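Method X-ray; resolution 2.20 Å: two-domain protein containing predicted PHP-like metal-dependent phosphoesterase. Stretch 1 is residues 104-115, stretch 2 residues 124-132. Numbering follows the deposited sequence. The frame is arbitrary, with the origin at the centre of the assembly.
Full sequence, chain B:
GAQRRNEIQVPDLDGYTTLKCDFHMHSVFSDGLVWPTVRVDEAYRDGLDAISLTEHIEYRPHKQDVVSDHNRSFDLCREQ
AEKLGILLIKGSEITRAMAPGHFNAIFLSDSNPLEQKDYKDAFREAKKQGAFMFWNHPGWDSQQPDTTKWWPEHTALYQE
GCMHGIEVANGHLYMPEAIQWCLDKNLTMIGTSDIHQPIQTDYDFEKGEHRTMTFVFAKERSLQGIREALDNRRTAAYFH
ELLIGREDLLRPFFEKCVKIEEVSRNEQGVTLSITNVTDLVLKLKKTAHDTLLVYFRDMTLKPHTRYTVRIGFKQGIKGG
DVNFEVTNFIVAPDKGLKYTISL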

# COMPACT_ATOMS: atom_id res chain seq x y z
N ASN B 104 31.22 -7.18 15.11
CA ASN B 104 30.64 -6.22 16.03
C ASN B 104 30.93 -6.62 17.46
O ASN B 104 30.86 -7.77 17.83
CB ASN B 104 29.16 -6.04 15.84
CG ASN B 104 28.83 -5.03 14.78
OD1 ASN B 104 29.67 -4.68 13.96
ND2 ASN B 104 27.61 -4.53 14.80
N ALA B 105 31.33 -5.60 18.22
CA ALA B 105 31.58 -5.66 19.65
C ALA B 105 30.46 -4.85 20.27
O ALA B 105 30.36 -3.65 20.03
CB ALA B 105 32.95 -5.06 19.99
N ILE B 106 29.57 -5.52 20.99
CA ILE B 106 28.49 -4.82 21.68
C ILE B 106 28.61 -5.02 23.19
O ILE B 106 29.37 -5.87 23.72
CB ILE B 106 27.06 -5.14 21.10
CG1 ILE B 106 26.64 -6.58 21.40
CG2 ILE B 106 27.04 -4.86 19.56
CD1 ILE B 106 25.23 -6.89 21.03
N PHE B 107 27.91 -4.15 23.88
CA PHE B 107 27.97 -4.07 25.34
C PHE B 107 29.32 -3.49 25.76
O PHE B 107 29.88 -3.78 26.80
CB PHE B 107 27.61 -5.39 26.03
CG PHE B 107 26.13 -5.68 25.99
CD1 PHE B 107 25.27 -4.99 26.80
CD2 PHE B 107 25.59 -6.56 25.06
CE1 PHE B 107 23.94 -5.21 26.75
CE2 PHE B 107 24.24 -6.81 25.01
CZ PHE B 107 23.41 -6.13 25.85
N LEU B 108 29.83 -2.66 24.90
CA LEU B 108 31.04 -1.90 25.22
C LEU B 108 30.75 -0.84 26.24
O LEU B 108 29.60 -0.39 26.40
CB LEU B 108 31.59 -1.17 23.96
CG LEU B 108 32.13 -2.13 22.89
CD1 LEU B 108 32.62 -1.40 21.66
CD2 LEU B 108 33.22 -3.08 23.44
N SER B 109 31.82 -0.41 26.90
CA SER B 109 31.77 0.71 27.85
C SER B 109 32.43 1.93 27.21
O SER B 109 32.08 3.08 27.48
CB SER B 109 32.44 0.35 29.17
OG SER B 109 33.80 0.03 28.99
N ASP B 110 33.35 1.65 26.30
CA ASP B 110 34.08 2.71 25.59
C ASP B 110 34.57 2.21 24.22
O ASP B 110 35.29 1.19 24.10
CB ASP B 110 35.23 3.19 26.52
CG ASP B 110 36.02 4.36 25.96
OD1 ASP B 110 35.73 4.83 24.83
OD2 ASP B 110 36.94 4.80 26.63
N SER B 111 34.14 2.92 23.18
CA SER B 111 34.44 2.54 21.78
C SER B 111 35.86 2.87 21.33
O SER B 111 36.50 2.11 20.59
CB SER B 111 33.42 3.17 20.82
OG SER B 111 32.12 2.55 20.98
N ASN B 112 36.35 3.96 21.89
CA ASN B 112 37.65 4.53 21.51
C ASN B 112 38.84 3.57 21.53
O ASN B 112 39.67 3.60 20.63
CB ASN B 112 37.97 5.71 22.40
CG ASN B 112 37.21 6.94 21.99
OD1 ASN B 112 36.85 7.07 20.83
ND2 ASN B 112 36.98 7.85 22.93
N PRO B 113 38.94 2.76 22.57
CA PRO B 113 40.08 1.86 22.64
C PRO B 113 40.11 0.82 21.54
O PRO B 113 41.14 0.16 21.38
CB PRO B 113 39.88 1.17 24.01
CG PRO B 113 39.10 2.11 24.80
CD PRO B 113 38.25 2.89 23.86
N LEU B 114 39.00 0.67 20.82
CA LEU B 114 38.93 -0.35 19.73
C LEU B 114 39.74 0.09 18.48
O LEU B 114 40.06 -0.70 17.58
CB LEU B 114 37.50 -0.74 19.36
CG LEU B 114 36.83 -1.73 20.31
CD1 LEU B 114 36.89 -1.24 21.79
CD2 LEU B 114 35.38 -2.01 19.83
N GLU B 115 40.13 1.34 18.47
CA GLU B 115 40.95 1.86 17.38
C GLU B 115 42.39 1.48 17.67
O GLU B 115 43.03 2.07 18.52
CB GLU B 115 40.79 3.36 17.26
CG GLU B 115 41.48 3.93 16.07
CD GLU B 115 41.26 5.43 15.91
OE1 GLU B 115 40.44 6.03 16.65
OE2 GLU B 115 41.90 6.01 15.03
N ARG B 124 41.26 -7.37 21.49
CA ARG B 124 41.73 -7.50 22.91
C ARG B 124 41.13 -6.43 23.80
O ARG B 124 40.83 -6.69 24.94
CB ARG B 124 43.26 -7.54 23.05
N GLU B 125 40.90 -5.24 23.26
CA GLU B 125 40.26 -4.15 24.02
C GLU B 125 38.77 -4.41 24.25
O GLU B 125 38.23 -4.13 25.32
CB GLU B 125 40.40 -2.83 23.25
CG GLU B 125 41.85 -2.37 23.10
CD GLU B 125 42.46 -1.98 24.44
OE1 GLU B 125 41.67 -1.66 25.37
OE2 GLU B 125 43.71 -1.98 24.56
N ALA B 126 38.10 -4.90 23.19
CA ALA B 126 36.69 -5.19 23.27
C ALA B 126 36.52 -6.31 24.28
O ALA B 126 35.65 -6.25 25.16
CB ALA B 126 36.12 -5.57 21.89
N LYS B 127 37.39 -7.29 24.20
CA LYS B 127 37.34 -8.43 25.11
C LYS B 127 37.51 -7.99 26.55
O LYS B 127 36.86 -8.45 27.49
CB LYS B 127 38.51 -9.37 24.81
CG LYS B 127 38.56 -10.60 25.71
CD LYS B 127 37.22 -11.21 25.76
CE LYS B 127 37.22 -12.59 26.26
NZ LYS B 127 35.81 -13.08 26.04
N LYS B 128 38.45 -7.09 26.69
CA LYS B 128 38.83 -6.54 27.98
C LYS B 128 37.63 -5.89 28.61
O LYS B 128 37.48 -5.86 29.81
CB LYS B 128 39.96 -5.53 27.80
CG LYS B 128 40.50 -4.92 29.04
CD LYS B 128 41.69 -3.99 28.71
CE LYS B 128 42.07 -3.12 29.93
NZ LYS B 128 43.03 -2.03 29.61
N GLN B 129 36.75 -5.37 27.77
CA GLN B 129 35.54 -4.71 28.27
C GLN B 129 34.45 -5.76 28.46
O GLN B 129 33.34 -5.45 28.83
CB GLN B 129 35.06 -3.63 27.31
CG GLN B 129 36.07 -2.53 27.11
CD GLN B 129 35.55 -1.41 26.27
OE1 GLN B 129 34.35 -1.17 26.22
NE2 GLN B 129 36.47 -0.70 25.61
N GLY B 130 34.81 -7.01 28.21
CA GLY B 130 33.83 -8.10 28.31
C GLY B 130 32.68 -8.01 27.30
O GLY B 130 31.57 -8.49 27.55
N ALA B 131 32.93 -7.34 26.19
CA ALA B 131 31.96 -7.18 25.08
C ALA B 131 31.39 -8.49 24.55
O ALA B 131 32.08 -9.52 24.53
CB ALA B 131 32.62 -6.46 23.90
N PHE B 132 30.14 -8.42 24.08
CA PHE B 132 29.52 -9.55 23.37
C PHE B 132 29.90 -9.32 21.90
O PHE B 132 29.67 -8.26 21.33
CB PHE B 132 28.03 -9.66 23.58
CG PHE B 132 27.40 -10.82 22.84
CD1 PHE B 132 26.95 -10.65 21.51
CD2 PHE B 132 27.22 -12.06 23.46
CE1 PHE B 132 26.35 -11.70 20.81
CE2 PHE B 132 26.61 -13.13 22.77
CZ PHE B 132 26.17 -12.94 21.43
O HOH W 1 30.44 -5.73 28.12

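Two kinds of fit hold these stretches together: a short antiparallel strand pairing at one end and, in the middle, a glutamine side chain set into a loop that curls around its amide. Together they bury 552 Å², summed over both sides.

The pairing rests on Ile106 and Phe132, whose CA atoms lie 5.1 Å apart. Ile106 N donates to Phe132 O at 2.8 Å with an N-H...O angle of 175°, and Phe132 N returns a bond to Ile106 O at 2.7 Å and 146°. Their side chains share one face of the sheet, with Ile106 CG1 4.0 Å from Phe132 CB. The end of the Phe132 side chain, at chi1 180°, leads away from stretch 1, yet its ring still takes part: Phe132 CD1 lies 4.1 Å from Ile106 CG1. Phe107 CD2 reaches Phe132 CB at 4.2 Å.

Small residues make the hollow beside the strand. Ala126, on the helix, points toward stretch 1, and its CB comes within 3.7 Å of Ala105 CB. Ala131 CB lies 4.2 Å from Ala105 CB. Leu108 fills the space next to these methyls: its CA-to-CB bond runs sideways, but the end of the side chain comes nearer, placing CD2 3.5 Å from Ala131 CB and 4.1 Å from Ala126 CB. Leu114 likewise starts sideways and brings its end nearer, with CD2 4.2 Å from Ala126 CB.

Gln129 is the principal bump, with 103 Å² covered, the largest area of any residue here. Its chi1 of -61° (m) and chi2 of -175° (t) extend the amide into the 108-110 turn. There OE1 accepts from Ser109 N at 2.7 Å (161°) and from Asp110 N at 3.0 Å (160°), while Ser109 OG adds a weak bond to OE1 at 3.1 Å. NE2 donates to Asp110 O at 2.7 Å (164°), so both ends of the amide are engaged by backbone. Apolar atoms border the same group: Pro113 CG and Leu114 CD1 each lie 3.9 Å from Gln129 NE2.

Farther along, Glu125 packs over the 3-10 segment. Its chi1 and chi2 are both m, bringing CG to 3.1 Å from Pro113 O and OE1 to 3.6 Å from Pro113 CB.

Gly130, at phi 63°, is the first residue after the helix to leave helical phi/psi, in a Schellman motif: Gly130 N bonds Lys127 O at 2.6 Å and Ala131 N bonds Ala126 O at 3.1 Å.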